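Local atomic coordinates of aldehyde dehydrogenase 12 (Zea mays, PDB entry 6D97), a protein that catalyses the NAD-dependent oxidation of L-glutamate gamma-semialdehyde to glutamate, the last enzymatic step of proline catabolism in plants. Residues R165-S170 against L213-K218; G190-I195 against L522-H527; D298-G303 against D317-A322; D305-D310 against A488-R493. One frame throughout, in Å; residues are numbered along the deposited sequence.

Followed from the N terminus, the chain passes 165-170 and opens contact 2 at 190-195 before 213-218 closes contact 1, so contacts 1 and 2 cross. They also touch, with centres 11 Å apart; contact 1 joins helix 163-167 to the end of helix 203-214, and contact 2 joins strand 191-196 to helix 517-524. Contact 3 opens at 298-303 and contact 4 at 305-310; 317-322 then closes contact 3, tying strand 298-302 to helix 309-321, while contact 4 waits until 488-493, joining the lead-in of that helix to the loop after strand 485-488. These two cross and touch as well. Both fall within the long span of contact 2, which 522-527 closes last.

Contact 1 of 4, residues R165-S170 against L213-K218; sequences RFLARS and LYMGNK
L167 and M215 meet at two places: CB of L167 lies 3.9 Å from SD of M215, and the terminal CE of M215 comes to 3.8 Å from the carbonyl O of L167. The thioether reaches this place because its chain folds back twice (chi2 -48°, chi3 -64°), which brings the methyl end nearer than the direction of CB alone would suggest. The other half of the packing is made by one branch of L167. Its CD1 sits 3.9 Å from CD2 of Y214 and 3.9 Å from CB of Y214, approaching the phenol ring at a slant. All three residues are buried; from helix 517-524, P517 and K521 pack on L167, and I520 and W524 on M215. The hydroxyl of Y214 is hydrogen-bonded to S114 OG. No hydrogen bond crosses, so the fit rests on van der Waals contact alone. Away from this tight patch, the chain of 165-170 turns outward to the assembly: R169 is exposed, forming a salt bridge with E518 of the third subunit and a cation-pi contact with F171 of the second. On the partner side, G216 follows the touching Y214 and M215. Its N bonds O of L213 at 3.1 Å, one of the two bonds back into the last turn that, with the positive phi of G216 (106°), make a Schellman motif.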
# COMPACT_ATOMS: atom_id res chain seq x y z
N ARG A 165 2.50 -16.22 1.57
CA ARG A 165 1.08 -15.93 1.69
C ARG A 165 0.81 -14.43 1.51
O ARG A 165 -0.10 -14.03 0.78
CB ARG A 165 0.59 -16.43 3.06
CG ARG A 165 -0.90 -16.38 3.30
CD ARG A 165 -1.22 -15.96 4.73
NE ARG A 165 -0.86 -16.94 5.75
CZ ARG A 165 -1.69 -17.86 6.24
NH1 ARG A 165 -2.93 -17.93 5.78
NH2 ARG A 165 -1.28 -18.70 7.17
N PHE A 166 1.63 -13.59 2.15
CA PHE A 166 1.45 -12.15 2.08
C PHE A 166 1.72 -11.59 0.68
O PHE A 166 1.23 -10.50 0.37
CB PHE A 166 2.35 -11.45 3.09
CG PHE A 166 1.91 -11.62 4.52
CD1 PHE A 166 0.62 -12.05 4.82
CD2 PHE A 166 2.77 -11.33 5.56
CE1 PHE A 166 0.22 -12.19 6.14
CE2 PHE A 166 2.38 -11.47 6.88
CZ PHE A 166 1.10 -11.91 7.17
N LEU A 167 2.49 -12.30 -0.15
CA LEU A 167 2.67 -11.87 -1.53
C LEU A 167 1.35 -11.92 -2.29
O LEU A 167 1.15 -11.15 -3.23
CB LEU A 167 3.71 -12.74 -2.23
CG LEU A 167 5.19 -12.56 -1.86
CD1 LEU A 167 6.04 -13.60 -2.58
CD2 LEU A 167 5.64 -11.15 -2.20
N ALA A 168 0.45 -12.82 -1.90
CA ALA A 168 -0.87 -12.94 -2.50
C ALA A 168 -1.91 -12.04 -1.83
O ALA A 168 -3.11 -12.26 -2.00
CB ALA A 168 -1.34 -14.39 -2.47
N ARG A 169 -1.46 -11.04 -1.06
CA ARG A 169 -2.36 -10.02 -0.55
C ARG A 169 -3.13 -9.38 -1.70
O ARG A 169 -2.58 -9.13 -2.77
CB ARG A 169 -1.54 -8.97 0.20
CG ARG A 169 -2.28 -7.76 0.75
CD ARG A 169 -1.26 -6.78 1.31
NE ARG A 169 -1.83 -5.58 1.91
CZ ARG A 169 -1.77 -5.30 3.21
NH1 ARG A 169 -1.15 -6.13 4.04
NH2 ARG A 169 -2.32 -4.18 3.68
N SER A 170 -4.42 -9.17 -1.48
CA SER A 170 -5.30 -8.52 -2.44
C SER A 170 -5.92 -7.28 -1.81
O SER A 170 -5.88 -7.10 -0.59
CB SER A 170 -6.40 -9.49 -2.91
OG SER A 170 -7.21 -9.92 -1.84
N LEU A 213 7.62 -19.72 -8.25
CA LEU A 213 6.89 -20.71 -7.46
C LEU A 213 5.97 -20.05 -6.44
O LEU A 213 4.84 -20.50 -6.22
CB LEU A 213 7.86 -21.66 -6.77
CG LEU A 213 8.57 -22.67 -7.67
CD1 LEU A 213 9.70 -23.36 -6.92
CD2 LEU A 213 7.58 -23.68 -8.20
N TYR A 214 6.45 -18.97 -5.80
CA TYR A 214 5.66 -18.31 -4.76
C TYR A 214 4.29 -17.89 -5.28
O TYR A 214 3.27 -18.09 -4.61
CB TYR A 214 6.40 -17.08 -4.23
CG TYR A 214 7.65 -17.34 -3.44
CD1 TYR A 214 7.86 -18.56 -2.80
CD2 TYR A 214 8.63 -16.36 -3.31
CE1 TYR A 214 9.00 -18.80 -2.07
CE2 TYR A 214 9.78 -16.59 -2.59
CZ TYR A 214 9.97 -17.81 -1.96
OH TYR A 214 11.12 -18.03 -1.24
N MET A 215 4.24 -17.30 -6.48
CA MET A 215 2.99 -16.75 -6.99
C MET A 215 2.07 -17.80 -7.59
O MET A 215 0.95 -17.47 -7.97
CB MET A 215 3.28 -15.67 -8.03
CG MET A 215 4.15 -14.54 -7.50
SD MET A 215 3.60 -13.90 -5.91
CE MET A 215 2.00 -13.22 -6.34
N GLY A 216 2.52 -19.05 -7.68
CA GLY A 216 1.70 -20.13 -8.17
C GLY A 216 2.00 -20.63 -9.57
O GLY A 216 1.17 -21.34 -10.14
N ASN A 217 3.16 -20.29 -10.13
CA ASN A 217 3.53 -20.77 -11.45
C ASN A 217 4.25 -22.11 -11.36
O ASN A 217 4.71 -22.53 -10.29
CB ASN A 217 4.42 -19.75 -12.16
CG ASN A 217 3.81 -18.36 -12.19
OD1 ASN A 217 2.93 -18.08 -13.01
ND2 ASN A 217 4.28 -17.48 -11.31
N LYS A 218 4.34 -22.79 -12.50
CA LYS A 218 5.20 -23.96 -12.63
C LYS A 218 6.31 -23.62 -13.62
O LYS A 218 6.05 -23.54 -14.83
CB LYS A 218 4.43 -25.20 -13.10
CG LYS A 218 5.34 -26.37 -13.41
CD LYS A 218 4.58 -27.67 -13.54
CE LYS A 218 5.55 -28.81 -13.80
NZ LYS A 218 4.87 -30.14 -13.82

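Contact 2 of 4, residues G190-I195 against L522-H527; sequences GPVAII and LVWSCH. With NAD (nicotinamide-adenine-dinucleotide), chain E.
W524 pushes the six-membered part of its indole against V192 and I194, two residues on one side of strand 191-196. This strand is the middle one of the five-stranded parallel sheet in the Rossmann-type NAD-binding domain, and the two residues, being two positions apart on a strand, both direct CB at the indole. The contacts divide by ring atom. CZ3 of W524 lies 3.5 Å from CG2 of V192, whereas CH2 of W524 lies 3.6 Å from CG1 of I194, whose CD1 continues along the rim to within 3.9 Å of CZ2 of W524. Both aliphatic chains meet the indole at a slant. Between them the carbonyl O of A193 approaches the ring edge in its plane, 3.8 Å from CH2 of W524. The backbones stay well apart, with CA of V192 and CA of W524 8.8 Å from each other, so the ring itself spans the gap; chi1 of -69°, with CG lying beside the backbone N, swings it toward the strand. V523 CG1 lies over one indole face, offset toward the rim. The bond from NE1 to OE1 of Q208 on helix 203-214 satisfies the buried N-H and would help to hold the ring's orientation. The next residue of the strand, I195, looks the other way and belongs to the dinucleotide pocket. There its CD1 rests 3.9 Å from the adenine atom N3A of NAD, and its CG2 is 3.2 Å from the ribose oxygen O4B of NAD.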
# COMPACT_ATOMS: atom_id res chain seq x y z
N GLY A 190 0.87 -19.62 -14.63
CA GLY A 190 0.83 -21.04 -14.88
C GLY A 190 2.17 -21.57 -15.34
O GLY A 190 3.18 -21.47 -14.63
N PRO A 191 2.21 -22.13 -16.55
CA PRO A 191 3.48 -22.65 -17.09
C PRO A 191 4.36 -21.50 -17.55
O PRO A 191 3.96 -20.68 -18.37
CB PRO A 191 3.03 -23.52 -18.27
CG PRO A 191 1.75 -22.89 -18.73
CD PRO A 191 1.10 -22.29 -17.50
N VAL A 192 5.57 -21.43 -16.98
CA VAL A 192 6.50 -20.34 -17.26
C VAL A 192 7.90 -20.91 -17.45
O VAL A 192 8.17 -22.08 -17.17
CB VAL A 192 6.50 -19.28 -16.14
CG1 VAL A 192 5.10 -18.76 -15.88
CG2 VAL A 192 7.10 -19.84 -14.86
N ALA A 193 8.80 -20.05 -17.93
CA ALA A 193 10.18 -20.41 -18.19
C ALA A 193 11.12 -19.36 -17.60
O ALA A 193 10.77 -18.18 -17.50
CB ALA A 193 10.46 -20.57 -19.68
N ILE A 194 12.31 -19.81 -17.19
CA ILE A 194 13.34 -18.95 -16.63
C ILE A 194 14.66 -19.29 -17.29
O ILE A 194 15.05 -20.46 -17.36
CB ILE A 194 13.45 -19.11 -15.10
CG1 ILE A 194 12.09 -18.88 -14.47
CG2 ILE A 194 14.45 -18.12 -14.54
CD1 ILE A 194 12.03 -19.31 -13.02
N ILE A 195 15.36 -18.27 -17.78
CA ILE A 195 16.61 -18.41 -18.51
C ILE A 195 17.60 -17.41 -17.93
O ILE A 195 17.36 -16.19 -17.97
CB ILE A 195 16.42 -18.18 -20.02
CG1 ILE A 195 15.31 -19.09 -20.56
CG2 ILE A 195 17.72 -18.40 -20.76
CD1 ILE A 195 14.91 -18.78 -21.98
N LEU A 522 5.46 -8.24 -9.67
CA LEU A 522 5.43 -7.70 -11.03
C LEU A 522 5.79 -8.76 -12.06
O LEU A 522 5.13 -8.89 -13.10
CB LEU A 522 6.39 -6.51 -11.14
CG LEU A 522 6.80 -6.13 -12.56
CD1 LEU A 522 5.67 -5.35 -13.24
CD2 LEU A 522 8.10 -5.35 -12.58
N VAL A 523 6.82 -9.55 -11.78
CA VAL A 523 7.36 -10.46 -12.78
C VAL A 523 6.51 -11.72 -12.89
O VAL A 523 6.31 -12.25 -13.99
CB VAL A 523 8.83 -10.78 -12.46
CG1 VAL A 523 9.34 -11.91 -13.32
CG2 VAL A 523 9.69 -9.54 -12.65
N TRP A 524 6.00 -12.22 -11.77
CA TRP A 524 5.46 -13.58 -11.71
C TRP A 524 3.96 -13.65 -11.45
O TRP A 524 3.44 -14.74 -11.20
CB TRP A 524 6.22 -14.38 -10.65
CG TRP A 524 7.62 -14.63 -11.08
CD1 TRP A 524 8.76 -14.25 -10.44
CD2 TRP A 524 8.03 -15.29 -12.28
NE1 TRP A 524 9.86 -14.65 -11.17
CE2 TRP A 524 9.44 -15.29 -12.30
CE3 TRP A 524 7.34 -15.90 -13.34
CZ2 TRP A 524 10.17 -15.87 -13.33
CZ3 TRP A 524 8.06 -16.47 -14.36
CH2 TRP A 524 9.47 -16.45 -14.35
N SER A 525 3.26 -12.52 -11.53
CA SER A 525 1.81 -12.55 -11.44
C SER A 525 1.25 -11.42 -12.29
O SER A 525 1.96 -10.50 -12.71
CB SER A 525 1.32 -12.45 -10.00
OG SER A 525 1.59 -11.17 -9.45
N CYS A 526 -0.05 -11.51 -12.55
CA CYS A 526 -0.79 -10.48 -13.25
C CYS A 526 -2.01 -10.12 -12.41
O CYS A 526 -2.40 -10.85 -11.50
CB CYS A 526 -1.22 -10.93 -14.65
SG CYS A 526 -2.21 -12.44 -14.68
N HIS A 527 -2.61 -8.97 -12.73
CA HIS A 527 -3.80 -8.55 -12.02
C HIS A 527 -5.01 -9.33 -12.51
O HIS A 527 -5.20 -9.51 -13.72
CB HIS A 527 -4.04 -7.05 -12.20
CG HIS A 527 -5.23 -6.54 -11.44
ND1 HIS A 527 -5.12 -6.02 -10.17
CD2 HIS A 527 -6.54 -6.49 -11.76
CE1 HIS A 527 -6.32 -5.66 -9.75
NE2 HIS A 527 -7.20 -5.94 -10.69
PA NAD E . 23.26 -14.86 -23.21
O1A NAD E . 22.10 -14.04 -23.87
O2A NAD E . 24.38 -15.32 -24.01
O5B NAD E . 22.97 -16.18 -22.61
C5B NAD E . 22.18 -16.25 -21.44
C4B NAD E . 21.27 -17.47 -21.39
O4B NAD E . 20.29 -17.47 -22.42
C3B NAD E . 22.00 -18.77 -21.43
O3B NAD E . 21.42 -19.69 -20.59
C2B NAD E . 21.85 -19.18 -22.83
O2B NAD E . 21.95 -20.54 -22.96
C1B NAD E . 20.49 -18.67 -23.13
N9A NAD E . 20.21 -18.44 -24.53
C8A NAD E . 21.04 -17.93 -25.51
N7A NAD E . 20.37 -17.85 -26.66
C5A NAD E . 19.07 -18.29 -26.47
C6A NAD E . 17.95 -18.42 -27.28
N6A NAD E . 18.03 -18.05 -28.67
N1A NAD E . 16.80 -18.89 -26.78
C2A NAD E . 16.69 -19.24 -25.47
N3A NAD E . 17.76 -19.13 -24.64
C4A NAD E . 18.94 -18.66 -25.11
O3 NAD E . 24.03 -14.26 -22.11
PN NAD E . 25.58 -13.92 -22.12
O1N NAD E . 25.76 -13.08 -20.80
O2N NAD E . 26.42 -15.16 -22.00
O5D NAD E . 26.04 -13.08 -23.28

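Contact 3 of 4, residues D298-G303 against D317-A322; sequences DWKILG and DQDAYA
Strand 298-302 and the last turn of helix 309-321 keep their backbones apart at this point, CA of K300 and CA of D319 being 9.5 Å from each other, and two charged side chains bridge the interval. K300 leaves the strand with CG anti to its own N (chi1 175°), runs straight through chi2 and then bends at chi3 (-76°). This bend presents the ammonium group to D319, and NZ of K300 donates to OD2 of D319 at 2.8 Å, a hydrogen bond within a salt bridge. The two side chains cross at roughly a right angle. On the carboxylate, the lysine uses the anti lone pair of OD2, the one turned away from OD1; CE of K300 follows at 3.6 Å from OD2 of D319. Strand, helix and the next strand, 331-337, form a beta-alpha-beta unit within the larger mixed sheet, and the ion pair joins the first strand directly to the crossover helix. The second strand takes part too, since Q331 OE1 accepts from the same ammonium group. D319 is gripped at both oxygens by the loop beyond strand 485-488: T495 OG1 bonds OD1, and T494 N bonds OD2. Both charges are buried, and such a network would be expected to favour an ionised carboxylate. Around the aliphatic part of K300 lie A465 and V467 of strand 463-467 and L334 of strand 331-337.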
# COMPACT_ATOMS: atom_id res chain seq x y z
N ASP A 298 26.62 0.76 -17.82
CA ASP A 298 26.35 1.51 -16.59
C ASP A 298 27.40 2.60 -16.37
O ASP A 298 28.61 2.37 -16.57
CB ASP A 298 26.32 0.54 -15.42
CG ASP A 298 25.59 -0.75 -15.78
OD1 ASP A 298 24.47 -0.67 -16.28
OD2 ASP A 298 26.13 -1.83 -15.54
N TRP A 299 26.93 3.78 -15.99
CA TRP A 299 27.77 4.96 -15.88
C TRP A 299 27.87 5.38 -14.42
O TRP A 299 26.99 5.12 -13.60
CB TRP A 299 27.23 6.13 -16.73
CG TRP A 299 25.75 6.40 -16.62
CD1 TRP A 299 24.77 5.97 -17.47
CD2 TRP A 299 25.09 7.18 -15.62
NE1 TRP A 299 23.55 6.43 -17.05
CE2 TRP A 299 23.71 7.17 -15.91
CE3 TRP A 299 25.53 7.88 -14.49
CZ2 TRP A 299 22.78 7.83 -15.12
CZ3 TRP A 299 24.61 8.53 -13.71
CH2 TRP A 299 23.24 8.50 -14.03
N LYS A 300 28.99 6.04 -14.11
CA LYS A 300 29.18 6.73 -12.84
C LYS A 300 29.56 8.17 -13.15
O LYS A 300 30.48 8.42 -13.94
CB LYS A 300 30.27 6.07 -11.99
CG LYS A 300 30.59 6.82 -10.71
CD LYS A 300 31.59 6.06 -9.86
CE LYS A 300 30.93 4.89 -9.15
NZ LYS A 300 31.92 3.88 -8.70
N ILE A 301 28.82 9.10 -12.57
CA ILE A 301 29.10 10.53 -12.68
C ILE A 301 29.66 10.99 -11.35
O ILE A 301 29.07 10.74 -10.29
CB ILE A 301 27.84 11.33 -13.04
CG1 ILE A 301 27.30 10.92 -14.42
CG2 ILE A 301 28.13 12.81 -13.02
CD1 ILE A 301 25.96 11.55 -14.74
N LEU A 302 30.81 11.65 -11.40
CA LEU A 302 31.37 12.32 -10.23
C LEU A 302 30.94 13.78 -10.24
O LEU A 302 31.12 14.48 -11.23
CB LEU A 302 32.90 12.22 -10.21
CG LEU A 302 33.59 10.86 -10.35
CD1 LEU A 302 35.09 11.04 -10.23
CD2 LEU A 302 33.09 9.87 -9.31
N GLY A 303 30.35 14.22 -9.13
CA GLY A 303 29.93 15.59 -9.01
C GLY A 303 31.09 16.53 -8.74
O GLY A 303 32.26 16.13 -8.68
N ASP A 317 37.16 0.89 -8.18
CA ASP A 317 37.87 -0.34 -8.51
C ASP A 317 36.98 -1.56 -8.36
O ASP A 317 37.01 -2.47 -9.19
CB ASP A 317 39.12 -0.47 -7.64
CG ASP A 317 39.84 -1.80 -7.85
OD1 ASP A 317 40.52 -1.94 -8.89
OD2 ASP A 317 39.70 -2.69 -6.98
N GLN A 318 36.18 -1.61 -7.29
CA GLN A 318 35.30 -2.75 -7.09
C GLN A 318 34.18 -2.76 -8.12
O GLN A 318 33.82 -3.82 -8.64
CB GLN A 318 34.72 -2.73 -5.67
CG GLN A 318 35.76 -3.00 -4.59
CD GLN A 318 36.25 -4.44 -4.59
OE1 GLN A 318 37.43 -4.71 -4.38
NE2 GLN A 318 35.34 -5.38 -4.81
N ASP A 319 33.63 -1.58 -8.44
CA ASP A 319 32.55 -1.52 -9.41
C ASP A 319 33.02 -1.98 -10.78
O ASP A 319 32.33 -2.74 -11.47
CB ASP A 319 31.99 -0.10 -9.50
CG ASP A 319 31.01 0.21 -8.39
OD1 ASP A 319 30.45 -0.74 -7.81
OD2 ASP A 319 30.80 1.41 -8.12
N ALA A 320 34.21 -1.53 -11.20
CA ALA A 320 34.66 -1.81 -12.55
C ALA A 320 35.26 -3.21 -12.69
O ALA A 320 35.16 -3.81 -13.76
CB ALA A 320 35.68 -0.76 -12.99
N TYR A 321 35.88 -3.74 -11.63
CA TYR A 321 36.80 -4.85 -11.81
C TYR A 321 36.55 -6.07 -10.94
O TYR A 321 37.17 -7.11 -11.20
CB TYR A 321 38.24 -4.37 -11.59
CG TYR A 321 38.62 -3.30 -12.58
CD1 TYR A 321 38.34 -3.45 -13.94
CD2 TYR A 321 39.22 -2.12 -12.16
CE1 TYR A 321 38.67 -2.48 -14.85
CE2 TYR A 321 39.56 -1.13 -13.07
CZ TYR A 321 39.28 -1.32 -14.41
OH TYR A 321 39.61 -0.34 -15.32
N ALA A 322 35.70 -6.00 -9.92
CA ALA A 322 35.30 -7.21 -9.22
C ALA A 322 34.68 -8.18 -10.21
O ALA A 322 33.97 -7.77 -11.14
CB ALA A 322 34.32 -6.90 -8.09

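Contact 4 of 4, residues D305-D310 against A488-R493; sequences DVQEVD and AGIRAR
D305 has its carboxylate gripped by two groups of one loop, S468 OG at OD1 and N469 N at OD2, while its backbone O comes 4.1 Å from CD1 of I490. N469 serves both sides of the contact, because its OD1 also accepts from the backbone N of I490; the two segments are thus held to a common loop although no hydrogen bond passes directly between them. What crosses is apolar. I490 is buried and directs its CG1-CD1 branch at Q307, where CG of Q307 lies 3.6 Å from CG1 of I490 and equally 3.6 Å from CD1 of I490. The glutamine methylene can do this because chi1 of 62° places CG between backbone N and carbonyl carbon, against CG1 and CD1 of I490; the amide carbon CD still passes 4.1 Å from CG1 of I490. The side chains run obliquely past each other. E308 adds less: its CB stands 4.5 Å from CG1 of I490, and the carboxylate beyond it leads away. I490 occupies the second position of a type I turn, closed by A492 N to G489 O at 3.0 Å, and this turn directs its side chain at 305-308. V534 of the fourth subunit also packs on I490, and V537 of that subunit packs on E308, while R491 NE reaches Y311 OH on the helix. With E308 at the N-cap of helix 309-321, the arrangement is a helix start meeting a type I beta turn, beside the strand end where, as in other aldehyde dehydrogenases, a neighbouring subunit's strand extends the sheet.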
# COMPACT_ATOMS: atom_id res chain seq x y z
N ASP A 305 31.76 18.22 -5.96
CA ASP A 305 32.22 18.30 -4.58
C ASP A 305 33.17 17.14 -4.29
O ASP A 305 32.75 16.03 -3.93
CB ASP A 305 31.03 18.31 -3.62
CG ASP A 305 30.01 17.24 -3.94
OD1 ASP A 305 29.84 16.92 -5.14
OD2 ASP A 305 29.40 16.69 -3.00
N VAL A 306 34.47 17.40 -4.43
CA VAL A 306 35.48 16.37 -4.22
C VAL A 306 35.64 16.09 -2.74
O VAL A 306 35.86 17.01 -1.94
CB VAL A 306 36.81 16.79 -4.85
CG1 VAL A 306 37.86 15.71 -4.66
CG2 VAL A 306 36.62 17.11 -6.33
N GLN A 307 35.57 14.81 -2.36
CA GLN A 307 35.76 14.38 -0.98
C GLN A 307 35.82 12.86 -0.95
O GLN A 307 35.41 12.19 -1.90
CB GLN A 307 34.64 14.89 -0.07
CG GLN A 307 33.27 14.36 -0.43
CD GLN A 307 32.16 15.07 0.31
OE1 GLN A 307 31.53 15.98 -0.22
NE2 GLN A 307 31.92 14.66 1.55
N GLU A 308 36.31 12.34 0.18
CA GLU A 308 36.45 10.90 0.41
C GLU A 308 37.09 10.20 -0.78
O GLU A 308 36.60 9.19 -1.28
CB GLU A 308 35.10 10.26 0.75
CG GLU A 308 34.36 10.91 1.91
CD GLU A 308 35.02 10.65 3.25
OE1 GLU A 308 34.59 11.27 4.25
OE2 GLU A 308 35.96 9.82 3.31
N VAL A 309 38.20 10.78 -1.25
CA VAL A 309 38.83 10.31 -2.49
C VAL A 309 39.22 8.84 -2.38
O VAL A 309 39.04 8.07 -3.33
CB VAL A 309 40.04 11.19 -2.84
CG1 VAL A 309 40.67 10.73 -4.14
CG2 VAL A 309 39.63 12.66 -2.91
N ASP A 310 39.75 8.43 -1.23
CA ASP A 310 40.12 7.03 -1.04
C ASP A 310 38.90 6.12 -1.16
O ASP A 310 38.94 5.11 -1.86
CB ASP A 310 40.80 6.85 0.31
CG ASP A 310 42.19 7.45 0.36
OD1 ASP A 310 42.99 7.18 -0.56
OD2 ASP A 310 42.48 8.21 1.31
N ALA A 488 22.92 7.24 -5.42
CA ALA A 488 23.22 8.66 -5.34
C ALA A 488 23.77 9.00 -3.96
O ALA A 488 23.17 8.63 -2.95
CB ALA A 488 21.97 9.51 -5.63
N GLY A 489 24.89 9.71 -3.94
CA GLY A 489 25.57 10.02 -2.70
C GLY A 489 27.06 9.85 -2.87
O GLY A 489 27.50 9.30 -3.88
N ILE A 490 27.86 10.32 -1.91
CA ILE A 490 29.30 10.19 -2.05
C ILE A 490 29.73 8.73 -1.99
O ILE A 490 30.81 8.38 -2.49
CB ILE A 490 30.03 11.03 -0.99
CG1 ILE A 490 31.42 11.43 -1.49
CG2 ILE A 490 30.13 10.28 0.33
CD1 ILE A 490 31.40 12.29 -2.75
N ARG A 491 28.91 7.85 -1.40
CA ARG A 491 29.18 6.43 -1.34
C ARG A 491 28.47 5.65 -2.44
O ARG A 491 28.33 4.43 -2.34
CB ARG A 491 28.80 5.87 0.03
CG ARG A 491 29.59 6.50 1.18
CD ARG A 491 29.15 5.95 2.53
NE ARG A 491 29.48 4.54 2.69
CZ ARG A 491 29.29 3.85 3.81
NH1 ARG A 491 28.76 4.45 4.88
NH2 ARG A 491 29.62 2.57 3.87
N ALA A 492 28.02 6.34 -3.49
CA ALA A 492 27.28 5.67 -4.56
C ALA A 492 28.17 4.69 -5.31
O ALA A 492 29.36 4.93 -5.53
CB ALA A 492 26.70 6.71 -5.53
N ARG A 493 27.56 3.58 -5.72
CA ARG A 493 28.22 2.51 -6.45
C ARG A 493 27.34 2.11 -7.63
O ARG A 493 26.20 2.55 -7.75
CB ARG A 493 28.48 1.30 -5.54
CG ARG A 493 27.20 0.70 -4.96
CD ARG A 493 27.49 -0.20 -3.77
NE ARG A 493 26.40 -1.16 -3.55
CZ ARG A 493 25.34 -0.92 -2.79
NH1 ARG A 493 25.21 0.23 -2.16
NH2 ARG A 493 24.40 -1.85 -2.66